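PDB 3POR: porin, which forms trimeric outer-membrane channels through which small hydrophilic solutes, up to about 0.6 kDa, diffuse passively. Local coordinates for residues A[86-91]-A[98-103]; A[92-97]-A[292-297]; A[176-181]-A[205-210]; A[225-230]-A[255-260]. All blocks are in the same frame, centred on the assembly; numbering follows the deposited sequence.

Interaction 1 of 4, residues A[86-91]-A[98-103]; sequences LYEVGY and GGNDIP. With C8E ((hydroxyethyloxy)tri(ethyloxy)octane), chain B.
Leu86 and Asn100 mark the closest approach of two irregular backbones, their CA atoms 5.1 Å apart. At this point Leu86 N donates to Asn100 O over 3.0 Å, with an angle of 150° at the hydrogen and the donor tilted 31° from the carbonyl plane. Neither segment is a regular strand, so this bond joins two arms of one folded loop and does not extend a sheet.

The leucine side chain follows its own N-H onto the same carbonyl. With CG beside the backbone N (chi1 -52°), the branch starts alongside the bond, and Leu86 CG lies 3.3 Å from Asn100 O. Beyond it, Leu86 CD2 meets Ile102 CG1 at 3.7 Å, the two side chains crossing at about a right angle. The Asn100 side chain turns back the other way, against the backbone of Leu86 to Glu88, where Asn100 CG comes to 3.7 Å from Glu88 CA. Glu88 itself runs out extended, and its OE2 is hydrogen-bonded to a bound Tris molecule, probably from the crystallisation liquor.

Both segments belong to the long loop between helix 78-83 and strand 118-125, the loop that in porins folds into the barrel and narrows the channel. Gln250 on strand 243-254 donates through NE2 to the carbonyls of Gly99 and Asp101. Leu86 packs on Tyr248 of that strand and Ser235 of strand 226-240, while Ile102 leans on Tyr200 of strand 195-207.

Interaction 2 of 4, residues A[92-97]-A[292-297]; sequences TDLDDR and VADLGV. With C8E ((hydroxyethyloxy)tri(ethyloxy)octane), chain B.
Thr92 grips a single carboxylate oxygen of Asp294 twice. Its hydroxyl OG1 donates to Asp294 OD2 at 2.6 Å, on the anti side and somewhat out of the carboxylate plane. Thr92 N donates to Asp294 OD2 at 3.2 Å along a nearly straight line (169°), from above the plane and over the same face as the hydroxyl. The threonine can use both donors because OG1 sits between its backbone N and carbonyl carbon (chi1 47°). The other oxygen, Asp294 OD1, accepts from Tyr91 N, so three donors surround the acid and would probably favour its charged form. Leu94 CG also passes 3.4 Å from Asp294 OD2, a carbon-oxygen approach. With an alanine in place of Asp294, Thr92 N, Thr92 OG1 and Tyr91 N are likely to lose their shared acceptor, and the threonine hydroxyl would be free to turn.

Apolar packing fills the middle. Leu94, the centre of an inverse gamma turn, points at the strand: its CD1 rests 3.7 Å from Ala293 CA, and its CD2 lies 4.1 Å from Val292 CG2. Asp96 CB touches Val292 CG1 at 3.8 Å.

A third kind of contact is made by Arg97, bent at chi2, whose guanidinium has Val292 CG1 3.7 Å above one face, near the rim. Arg97 NE is held by Asp290 O.

Strand 292-300, the last of the sixteen-stranded barrel, is hydrogen-bonded on its two edges to strands 275-284 and 2-14, and the loop lies against it where the barrel closes.

Interaction 3 of 4, residues A[176-181]-A[205-210]; sequences ALMADM and ELDRDF. With C8E ((hydroxyethyloxy)tri(ethyloxy)octane), chain B.
Met181 sets its sulfur obliquely against the Phe210 ring in a Met-aromatic contact, with Met181 SD 3.7 Å from Phe210 CD2. Seen from the ring centroid, the sulfur stands 42° off the ring normal. It also receives a weak hydrogen bond from Asp207 N at 3.5 Å, long but almost straight (170°).

Asp207 is the N-cap of helix 208-214, which follows directly on barrel strand 195-207. Its carboxylate divides its work: Asp207 OD2 accepts the capping bond from Phe210 N at 3.0 Å, while Asp207 OD1 takes Ala179 N of the neighbouring loop at 2.7 Å, both donors arriving on the anti side. Holding CG anti to the backbone N (chi1 169°) carries the group across to that loop. There the Met178 side chain crosses that of Asp207 at about a right angle, its CG 3.7 Å from Asp207 CG. Replacing Asp207 by an alanine is likely to leave Phe210 N without its capping acceptor and Ala179 N without its own.

Further along, Arg208 grips Asp209 side-on in a salt bridge, and a water lies between Asp209 OD2 and Leu177 O. On the side of the bound detergent, Phe210 CZ meets carbon C4 of the C8E chain at 3.6 Å, edge-on to the ring.

Interaction 4 of 4, residues A[225-230]-A[255-260]; sequences TAVDHK and DTIDDV. With C8E ((hydroxyethyloxy)tri(ethyloxy)octane), chain B.
Ile257 reaches across to Val227 with its terminal methyl, CD1, over the fork of the valine, 3.6 Å from Val227 CG1 and equally far from Val227 CG2. With CG1 of Val227 anti to its carbonyl carbon (chi1 -71°), both methyls turn to the isoleucine, and the two side chains cross at about a right angle. Next to them, Asp255 N donates to Asp228 O at 2.8 Å, nearly in line with the carbonyl bond (169°). A weak return bond runs from Asp228 N to Asp255 OD2 at 3.4 Å, so Asp255 meets the backbone N and O of Asp228, the O with its own N-H and the N with its carboxylate. Asp228 OD2 and Asp255 OD2 are 4.6 Å apart; both residues are solvent-exposed, which is likely to soften their repulsion.

The main-chain bond continues the antiparallel barrel pairing of strands 226-240 and 243-254, in which Lys230 and Asp253 are backbone partners. Just past strand 243-254 the chain turns into strand 258-272, and Ile257 and Asp258 face Ile254 in a classic beta bulge.

In the turn, Thr256 OG1 donates to Asp255 O at 2.6 Å. Ala211 of helix 208-214 lies against both Val227 and Ile257. On strand 226-240, His229 NE2 is hydrogen-bonded to Gln183 OE1 and His229 CD2 lies 3.8 Å from carbon C1 of the C8E detergent; Val260 CG1, on strand 258-272, approaches its carbon C11.

In the fold
After the first five barrel strands and helix 78-83, the chain enters a long loop, where interaction 1 closes a short turn. Interaction 2 starts within this turn and ends on strand 292-300, so the two cross; they touch directly through Val89 O and Leu94 N. The large loop spanned by interaction 2 encloses interactions 3 and 4, which follow in series. Interaction 3 closes the hairpin of strands 181-192 and 195-207, joining the approach to the first to the end of the second and the start of helix 208-214. Interaction 4 joins strand 226-240 to the turn before strand 258-272. These two meet where strands 195-207 and 226-240 pair. The C8E molecule touches all four.

Interaction 1 of 4, residues A[86-91]-A[98-103]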
# COMPACT_ATOMS: atom_id res chain seq x y z
N LEU A 86 19.97 17.75 -12.46
CA LEU A 86 19.88 18.89 -13.33
C LEU A 86 18.42 19.26 -13.57
O LEU A 86 17.54 18.58 -13.07
CB LEU A 86 20.59 18.54 -14.62
CG LEU A 86 21.98 18.00 -14.63
CD1 LEU A 86 22.27 17.87 -16.11
CD2 LEU A 86 22.99 18.90 -13.93
N TYR A 87 18.11 20.34 -14.31
CA TYR A 87 16.77 20.79 -14.64
C TYR A 87 15.93 19.57 -15.00
O TYR A 87 16.41 18.79 -15.80
CB TYR A 87 16.80 21.78 -15.85
CG TYR A 87 15.45 22.44 -16.07
CD1 TYR A 87 14.87 23.11 -15.01
CD2 TYR A 87 14.72 22.32 -17.25
CE1 TYR A 87 13.59 23.63 -15.11
CE2 TYR A 87 13.42 22.85 -17.37
CZ TYR A 87 12.87 23.49 -16.28
OH TYR A 87 11.56 23.91 -16.24
N GLU A 88 14.73 19.37 -14.47
CA GLU A 88 13.92 18.23 -14.75
C GLU A 88 13.10 18.66 -15.89
O GLU A 88 12.33 19.63 -15.76
CB GLU A 88 13.02 17.91 -13.60
CG GLU A 88 12.01 16.80 -13.88
CD GLU A 88 11.17 16.25 -12.73
OE1 GLU A 88 11.67 16.21 -11.60
OE2 GLU A 88 10.03 15.82 -13.00
N VAL A 89 13.25 17.91 -16.98
CA VAL A 89 12.48 18.18 -18.18
C VAL A 89 11.28 17.25 -18.32
O VAL A 89 11.28 16.07 -17.99
CB VAL A 89 13.44 18.08 -19.33
CG1 VAL A 89 12.64 18.39 -20.56
CG2 VAL A 89 14.60 19.09 -19.26
N GLY A 90 10.19 17.86 -18.73
CA GLY A 90 9.00 17.16 -19.10
C GLY A 90 8.10 16.96 -17.92
O GLY A 90 8.60 16.85 -16.80
N TYR A 91 6.78 16.87 -18.12
CA TYR A 91 5.89 16.66 -16.99
C TYR A 91 6.01 15.28 -16.42
O TYR A 91 5.58 15.09 -15.31
CB TYR A 91 4.41 16.90 -17.37
CG TYR A 91 3.57 15.73 -17.76
CD1 TYR A 91 2.94 14.94 -16.87
CD2 TYR A 91 3.38 15.52 -19.09
CE1 TYR A 91 2.11 13.96 -17.35
CE2 TYR A 91 2.57 14.55 -19.56
CZ TYR A 91 1.93 13.77 -18.68
OH TYR A 91 1.05 12.83 -19.20
N GLY A 98 18.05 9.04 -21.11
CA GLY A 98 19.18 9.37 -20.22
C GLY A 98 18.85 10.24 -19.00
O GLY A 98 19.43 10.13 -17.90
N GLY A 99 17.93 11.18 -19.22
CA GLY A 99 17.41 12.00 -18.15
C GLY A 99 18.32 13.12 -17.74
O GLY A 99 19.41 13.40 -18.25
N ASN A 100 17.72 13.83 -16.80
CA ASN A 100 18.31 15.03 -16.22
C ASN A 100 19.18 14.67 -15.04
O ASN A 100 19.84 15.53 -14.48
CB ASN A 100 17.19 15.99 -15.77
CG ASN A 100 16.35 15.40 -14.69
OD1 ASN A 100 15.74 14.36 -14.92
ND2 ASN A 100 16.31 15.87 -13.47
N ASP A 101 19.27 13.41 -14.66
CA ASP A 101 20.01 13.12 -13.47
C ASP A 101 21.48 12.99 -13.79
O ASP A 101 21.91 12.60 -14.86
CB ASP A 101 19.48 11.84 -12.81
CG ASP A 101 17.98 11.71 -12.54
OD1 ASP A 101 17.44 12.29 -11.59
OD2 ASP A 101 17.34 11.01 -13.34
N ILE A 102 22.26 13.45 -12.83
CA ILE A 102 23.69 13.38 -12.86
C ILE A 102 23.97 11.90 -12.55
O ILE A 102 23.33 11.36 -11.63
CB ILE A 102 24.21 14.38 -11.78
CG1 ILE A 102 23.98 15.88 -12.13
CG2 ILE A 102 25.71 14.15 -11.65
CD1 ILE A 102 24.71 16.94 -11.20
N PRO A 103 24.87 11.16 -13.25
CA PRO A 103 25.15 9.75 -13.03
C PRO A 103 25.90 9.40 -11.75
O PRO A 103 27.07 9.00 -11.74
CB PRO A 103 25.87 9.35 -14.26
CG PRO A 103 26.60 10.60 -14.65
CD PRO A 103 25.51 11.61 -14.49
C1 C8E B . 28.90 6.26 -14.83
C2 C8E B . 27.88 5.37 -14.15
C3 C8E B . 26.62 5.58 -14.88
C4 C8E B . 25.71 4.85 -13.97
C5 C8E B . 24.33 5.24 -14.35
C6 C8E B . 23.96 5.12 -15.88
C7 C8E B . 23.84 6.48 -16.74
C8 C8E B . 22.87 6.42 -17.95
O9 C8E B . 22.78 7.53 -18.84
C10 C8E B . 23.68 7.44 -19.93
C11 C8E B . 23.30 6.77 -21.24
O12 C8E B . 22.30 7.33 -22.07
C13 C8E B . 21.07 6.66 -21.86
C14 C8E B . 21.10 5.18 -22.09
O15 C8E B . 21.63 4.76 -23.34
C16 C8E B . 21.05 3.47 -23.67
C17 C8E B . 19.89 3.21 -24.68
O18 C8E B . 18.59 3.89 -24.71
C19 C8E B . 17.49 3.24 -24.02
C20 C8E B . 16.47 2.35 -24.78
O21 C8E B . 17.10 1.28 -25.48

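Interaction 2 of 4, residues A[92-97]-A[292-297]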
# COMPACT_ATOMS: atom_id res chain seq x y z
N THR A 92 6.41 14.28 -17.18
CA THR A 92 6.63 12.95 -16.67
C THR A 92 8.13 12.85 -16.33
O THR A 92 8.47 11.78 -15.90
CB THR A 92 6.22 11.85 -17.72
OG1 THR A 92 6.80 12.25 -18.92
CG2 THR A 92 4.80 11.79 -18.16
N ASP A 93 9.06 13.82 -16.36
CA ASP A 93 10.49 13.66 -16.10
C ASP A 93 10.95 12.78 -17.22
O ASP A 93 10.88 11.55 -17.11
CB ASP A 93 10.78 12.99 -14.73
CG ASP A 93 12.24 13.05 -14.25
OD1 ASP A 93 13.05 13.49 -15.07
OD2 ASP A 93 12.58 12.70 -13.09
N LEU A 94 11.44 13.34 -18.34
CA LEU A 94 11.67 12.56 -19.55
C LEU A 94 13.03 11.97 -19.50
O LEU A 94 14.03 12.39 -20.08
CB LEU A 94 11.56 13.42 -20.78
CG LEU A 94 10.20 13.86 -21.27
CD1 LEU A 94 10.30 14.90 -22.34
CD2 LEU A 94 9.50 12.70 -21.88
N ASP A 95 12.99 10.90 -18.76
CA ASP A 95 14.18 10.13 -18.46
C ASP A 95 14.57 9.09 -19.51
O ASP A 95 15.67 8.53 -19.47
CB ASP A 95 13.97 9.44 -17.09
CG ASP A 95 14.56 10.18 -15.86
OD1 ASP A 95 15.19 11.24 -16.02
OD2 ASP A 95 14.39 9.68 -14.72
N ASP A 96 13.77 8.91 -20.55
CA ASP A 96 13.93 7.79 -21.48
C ASP A 96 15.23 7.59 -22.19
O ASP A 96 15.74 6.47 -22.28
CB ASP A 96 12.90 7.86 -22.53
CG ASP A 96 11.53 7.60 -21.95
OD1 ASP A 96 11.08 8.43 -21.12
OD2 ASP A 96 10.96 6.57 -22.35
N ARG A 97 15.68 8.74 -22.69
CA ARG A 97 16.92 8.80 -23.40
C ARG A 97 18.14 9.13 -22.47
O ARG A 97 19.22 9.48 -22.96
CB ARG A 97 16.64 9.80 -24.52
CG ARG A 97 15.56 9.40 -25.55
CD ARG A 97 15.92 8.25 -26.52
NE ARG A 97 14.77 7.71 -27.25
CZ ARG A 97 13.88 6.79 -26.77
NH1 ARG A 97 14.01 6.25 -25.54
NH2 ARG A 97 12.75 6.48 -27.47
N VAL A 292 11.66 11.51 -27.35
CA VAL A 292 10.50 11.37 -26.51
C VAL A 292 10.15 12.81 -26.16
O VAL A 292 10.96 13.75 -26.27
CB VAL A 292 10.80 10.64 -25.27
CG1 VAL A 292 11.02 9.20 -25.58
CG2 VAL A 292 12.04 11.18 -24.68
N ALA A 293 8.92 12.99 -25.74
CA ALA A 293 8.43 14.31 -25.49
C ALA A 293 7.18 14.19 -24.69
O ALA A 293 6.60 13.09 -24.70
CB ALA A 293 8.05 14.95 -26.74
N ASP A 294 6.73 15.26 -24.03
CA ASP A 294 5.42 15.19 -23.42
C ASP A 294 4.75 16.53 -23.20
O ASP A 294 5.42 17.52 -23.32
CB ASP A 294 5.49 14.50 -22.09
CG ASP A 294 6.33 15.15 -21.02
OD1 ASP A 294 6.30 16.35 -20.83
OD2 ASP A 294 7.02 14.43 -20.31
N LEU A 295 3.50 16.54 -22.77
CA LEU A 295 2.75 17.74 -22.44
C LEU A 295 1.55 17.47 -21.50
O LEU A 295 0.65 16.66 -21.81
CB LEU A 295 2.24 18.40 -23.72
CG LEU A 295 1.48 19.73 -23.58
CD1 LEU A 295 2.44 20.79 -23.08
CD2 LEU A 295 0.93 20.18 -24.92
N GLY A 296 1.50 18.15 -20.35
CA GLY A 296 0.42 17.90 -19.42
C GLY A 296 0.51 18.85 -18.26
O GLY A 296 1.23 19.86 -18.27
N VAL A 297 -0.26 18.55 -17.24
CA VAL A 297 -0.34 19.43 -16.11
C VAL A 297 0.22 18.72 -14.91
O VAL A 297 0.10 17.51 -14.85
CB VAL A 297 -1.78 19.84 -15.85
CG1 VAL A 297 -2.23 20.79 -16.89
CG2 VAL A 297 -2.71 18.69 -15.97
C1 C8E B . 28.90 6.26 -14.83
C2 C8E B . 27.88 5.37 -14.15
C3 C8E B . 26.62 5.58 -14.88
C4 C8E B . 25.71 4.85 -13.97
C5 C8E B . 24.33 5.24 -14.35
C6 C8E B . 23.96 5.12 -15.88
C7 C8E B . 23.84 6.48 -16.74
C8 C8E B . 22.87 6.42 -17.95
O9 C8E B . 22.78 7.53 -18.84
C10 C8E B . 23.68 7.44 -19.93
C11 C8E B . 23.30 6.77 -21.24
O12 C8E B . 22.30 7.33 -22.07
C13 C8E B . 21.07 6.66 -21.86
C14 C8E B . 21.10 5.18 -22.09
O15 C8E B . 21.63 4.76 -23.34
C16 C8E B . 21.05 3.47 -23.67
C17 C8E B . 19.89 3.21 -24.68
O18 C8E B . 18.59 3.89 -24.71
C19 C8E B . 17.49 3.24 -24.02
C20 C8E B . 16.47 2.35 -24.78
O21 C8E B . 17.10 1.28 -25.48

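Interaction 3 of 4, residues A[176-181]-A[205-210]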
# COMPACT_ATOMS: atom_id res chain seq x y z
N ALA A 176 37.18 -10.84 -9.83
CA ALA A 176 37.35 -11.56 -11.09
C ALA A 176 36.01 -11.56 -11.80
O ALA A 176 35.92 -11.86 -12.99
CB ALA A 176 37.74 -13.01 -10.91
N LEU A 177 34.94 -11.26 -11.10
CA LEU A 177 33.70 -11.19 -11.78
C LEU A 177 33.28 -9.77 -12.04
O LEU A 177 32.67 -9.51 -13.08
CB LEU A 177 32.70 -11.88 -10.96
CG LEU A 177 32.63 -13.42 -10.96
CD1 LEU A 177 31.57 -13.88 -9.98
CD2 LEU A 177 32.19 -13.92 -12.31
N MET A 178 33.65 -8.81 -11.18
CA MET A 178 33.17 -7.45 -11.34
C MET A 178 34.26 -6.53 -10.87
O MET A 178 34.79 -6.75 -9.79
CB MET A 178 31.94 -7.25 -10.50
CG MET A 178 31.05 -6.16 -11.09
SD MET A 178 29.57 -5.74 -10.14
CE MET A 178 30.40 -4.62 -9.03
N ALA A 179 34.77 -5.61 -11.66
CA ALA A 179 35.70 -4.66 -11.13
C ALA A 179 35.00 -3.75 -10.10
O ALA A 179 33.77 -3.62 -10.05
CB ALA A 179 36.21 -3.84 -12.26
N ASP A 180 35.77 -3.22 -9.16
CA ASP A 180 35.37 -2.12 -8.29
C ASP A 180 35.08 -0.88 -9.12
O ASP A 180 35.63 -0.72 -10.21
CB ASP A 180 36.46 -1.77 -7.34
CG ASP A 180 36.77 -2.88 -6.36
OD1 ASP A 180 36.00 -3.82 -6.25
OD2 ASP A 180 37.80 -2.81 -5.69
N MET A 181 34.20 0.00 -8.73
CA MET A 181 33.89 1.12 -9.59
C MET A 181 34.15 2.33 -8.73
O MET A 181 33.97 2.23 -7.52
CB MET A 181 32.46 1.05 -9.98
CG MET A 181 32.19 -0.30 -10.53
SD MET A 181 30.81 -0.15 -11.64
CE MET A 181 29.87 -1.30 -10.73
N GLU A 205 36.38 5.04 -13.02
CA GLU A 205 36.46 3.76 -13.65
C GLU A 205 35.28 2.93 -13.24
O GLU A 205 34.80 2.99 -12.11
CB GLU A 205 37.76 3.06 -13.29
CG GLU A 205 38.24 2.99 -11.83
CD GLU A 205 37.79 1.79 -10.97
OE1 GLU A 205 37.53 0.74 -11.54
OE2 GLU A 205 37.73 1.89 -9.72
N LEU A 206 34.79 2.21 -14.24
CA LEU A 206 33.60 1.39 -14.23
C LEU A 206 33.91 -0.09 -14.45
O LEU A 206 34.93 -0.39 -15.06
CB LEU A 206 32.62 1.85 -15.35
CG LEU A 206 31.90 3.20 -15.33
CD1 LEU A 206 30.77 3.22 -16.32
CD2 LEU A 206 31.24 3.39 -13.96
N ASP A 207 33.14 -1.08 -14.04
CA ASP A 207 33.36 -2.44 -14.48
C ASP A 207 32.98 -2.57 -15.97
O ASP A 207 31.85 -2.17 -16.32
CB ASP A 207 32.49 -3.34 -13.68
CG ASP A 207 32.40 -4.77 -14.20
OD1 ASP A 207 33.31 -5.54 -13.91
OD2 ASP A 207 31.44 -5.12 -14.90
N ARG A 208 33.78 -3.22 -16.85
CA ARG A 208 33.58 -3.34 -18.28
C ARG A 208 32.18 -3.74 -18.69
O ARG A 208 31.48 -3.10 -19.49
CB ARG A 208 34.57 -4.35 -18.79
CG ARG A 208 34.32 -4.79 -20.25
CD ARG A 208 35.02 -6.06 -20.62
NE ARG A 208 34.42 -7.24 -20.04
CZ ARG A 208 35.18 -8.10 -19.37
NH1 ARG A 208 36.48 -7.84 -19.24
NH2 ARG A 208 34.67 -9.25 -18.89
N ASP A 209 31.75 -4.84 -18.14
CA ASP A 209 30.46 -5.32 -18.58
C ASP A 209 29.35 -4.48 -17.98
O ASP A 209 28.33 -4.32 -18.66
CB ASP A 209 30.40 -6.81 -18.24
CG ASP A 209 31.34 -7.72 -19.09
OD1 ASP A 209 31.58 -7.40 -20.28
OD2 ASP A 209 31.83 -8.74 -18.58
N PHE A 210 29.45 -3.82 -16.80
CA PHE A 210 28.43 -2.83 -16.40
C PHE A 210 28.39 -1.72 -17.45
O PHE A 210 27.34 -1.37 -17.98
CB PHE A 210 28.76 -2.22 -15.02
CG PHE A 210 28.03 -0.93 -14.70
CD1 PHE A 210 26.67 -0.93 -14.50
CD2 PHE A 210 28.72 0.26 -14.68
CE1 PHE A 210 26.01 0.25 -14.30
CE2 PHE A 210 28.05 1.43 -14.48
CZ PHE A 210 26.69 1.43 -14.29
C1 C8E B . 28.90 6.26 -14.83
C2 C8E B . 27.88 5.37 -14.15
C3 C8E B . 26.62 5.58 -14.88
C4 C8E B . 25.71 4.85 -13.97
C5 C8E B . 24.33 5.24 -14.35
C6 C8E B . 23.96 5.12 -15.88
C7 C8E B . 23.84 6.48 -16.74
C8 C8E B . 22.87 6.42 -17.95
O9 C8E B . 22.78 7.53 -18.84
C10 C8E B . 23.68 7.44 -19.93
C11 C8E B . 23.30 6.77 -21.24
O12 C8E B . 22.30 7.33 -22.07
C13 C8E B . 21.07 6.66 -21.86
C14 C8E B . 21.10 5.18 -22.09
O15 C8E B . 21.63 4.76 -23.34
C16 C8E B . 21.05 3.47 -23.67
C17 C8E B . 19.89 3.21 -24.68
O18 C8E B . 18.59 3.89 -24.71
C19 C8E B . 17.49 3.24 -24.02
C20 C8E B . 16.47 2.35 -24.78
O21 C8E B . 17.10 1.28 -25.48
O HOH W 1 32.93 -10.36 -15.95

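Interaction 4 of 4, residues A[225-230]-A[255-260]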
# COMPACT_ATOMS: atom_id res chain seq x y z
N THR A 225 37.29 -6.56 -16.14
CA THR A 225 38.24 -5.48 -16.40
C THR A 225 37.60 -4.11 -16.03
O THR A 225 36.38 -3.90 -16.11
CB THR A 225 38.70 -5.42 -17.92
OG1 THR A 225 37.66 -5.30 -18.92
CG2 THR A 225 39.38 -6.71 -18.16
N ALA A 226 38.37 -3.14 -15.58
CA ALA A 226 37.80 -1.88 -15.27
C ALA A 226 37.96 -1.06 -16.55
O ALA A 226 39.02 -1.15 -17.14
CB ALA A 226 38.58 -1.32 -14.15
N VAL A 227 37.02 -0.30 -17.10
CA VAL A 227 37.31 0.62 -18.20
C VAL A 227 37.26 2.02 -17.60
O VAL A 227 36.57 2.21 -16.61
CB VAL A 227 36.26 0.50 -19.29
CG1 VAL A 227 36.48 -0.83 -19.95
CG2 VAL A 227 34.86 0.65 -18.72
N ASP A 228 37.93 3.03 -18.12
CA ASP A 228 37.90 4.39 -17.62
C ASP A 228 36.77 5.17 -18.25
O ASP A 228 36.48 4.96 -19.40
CB ASP A 228 39.16 5.11 -17.97
CG ASP A 228 40.46 4.52 -17.46
OD1 ASP A 228 40.45 3.59 -16.65
OD2 ASP A 228 41.52 5.01 -17.90
N HIS A 229 36.15 6.12 -17.58
CA HIS A 229 35.02 6.88 -18.12
C HIS A 229 35.14 8.32 -17.68
O HIS A 229 35.86 8.55 -16.71
CB HIS A 229 33.70 6.39 -17.59
CG HIS A 229 33.49 6.69 -16.09
ND1 HIS A 229 34.22 6.30 -15.04
CD2 HIS A 229 32.42 7.41 -15.62
CE1 HIS A 229 33.65 6.74 -13.95
NE2 HIS A 229 32.58 7.40 -14.32
N LYS A 230 34.49 9.30 -18.30
CA LYS A 230 34.45 10.62 -17.73
C LYS A 230 33.07 11.06 -18.13
O LYS A 230 32.60 10.67 -19.21
CB LYS A 230 35.54 11.46 -18.34
CG LYS A 230 35.27 12.10 -19.65
CD LYS A 230 36.65 12.20 -20.25
CE LYS A 230 36.46 12.60 -21.72
NZ LYS A 230 37.67 12.46 -22.53
N ASP A 255 35.54 4.94 -22.08
CA ASP A 255 36.64 4.69 -22.98
C ASP A 255 36.64 3.27 -23.50
O ASP A 255 36.31 2.36 -22.77
CB ASP A 255 37.86 5.06 -22.18
CG ASP A 255 39.02 4.06 -22.20
OD1 ASP A 255 39.82 4.18 -23.14
OD2 ASP A 255 39.10 3.18 -21.32
N THR A 256 37.04 3.04 -24.75
CA THR A 256 37.02 1.75 -25.40
C THR A 256 35.59 1.23 -25.47
O THR A 256 35.44 0.15 -26.03
CB THR A 256 37.92 0.60 -24.72
OG1 THR A 256 37.33 0.11 -23.51
CG2 THR A 256 39.33 1.08 -24.41
N ILE A 257 34.51 1.82 -24.96
CA ILE A 257 33.19 1.25 -25.13
C ILE A 257 32.28 2.21 -25.89
O ILE A 257 31.91 1.75 -26.95
CB ILE A 257 32.64 0.87 -23.75
CG1 ILE A 257 33.39 -0.36 -23.25
CG2 ILE A 257 31.18 0.52 -23.86
CD1 ILE A 257 33.32 -0.62 -21.75
N ASP A 258 31.82 3.44 -25.61
CA ASP A 258 30.93 4.20 -26.49
C ASP A 258 30.76 5.55 -25.84
O ASP A 258 31.21 5.81 -24.72
CB ASP A 258 29.52 3.56 -26.65
CG ASP A 258 28.78 3.83 -27.99
OD1 ASP A 258 29.19 4.72 -28.75
OD2 ASP A 258 27.80 3.12 -28.31
N ASP A 259 30.16 6.49 -26.54
CA ASP A 259 29.98 7.84 -26.09
C ASP A 259 28.61 8.19 -26.46
O ASP A 259 28.16 7.84 -27.57
CB ASP A 259 30.77 8.79 -26.80
CG ASP A 259 32.26 8.59 -26.59
OD1 ASP A 259 32.75 7.65 -25.93
OD2 ASP A 259 32.96 9.45 -27.12
N VAL A 260 28.03 8.91 -25.51
CA VAL A 260 26.71 9.41 -25.75
C VAL A 260 26.66 10.76 -25.08
O VAL A 260 27.37 11.01 -24.10
CB VAL A 260 25.72 8.40 -25.20
CG1 VAL A 260 25.80 8.24 -23.72
CG2 VAL A 260 24.36 8.87 -25.59
C1 C8E B . 28.90 6.26 -14.83
C2 C8E B . 27.88 5.37 -14.15
C3 C8E B . 26.62 5.58 -14.88
C4 C8E B . 25.71 4.85 -13.97
C5 C8E B . 24.33 5.24 -14.35
C6 C8E B . 23.96 5.12 -15.88
C7 C8E B . 23.84 6.48 -16.74
C8 C8E B . 22.87 6.42 -17.95
O9 C8E B . 22.78 7.53 -18.84
C10 C8E B . 23.68 7.44 -19.93
C11 C8E B . 23.30 6.77 -21.24
O12 C8E B . 22.30 7.33 -22.07
C13 C8E B . 21.07 6.66 -21.86
C14 C8E B . 21.10 5.18 -22.09
O15 C8E B . 21.63 4.76 -23.34
C16 C8E B . 21.05 3.47 -23.67
C17 C8E B . 19.89 3.21 -24.68
O18 C8E B . 18.59 3.89 -24.71
C19 C8E B . 17.49 3.24 -24.02
C20 C8E B . 16.47 2.35 -24.78
O21 C8E B . 17.10 1.28 -25.48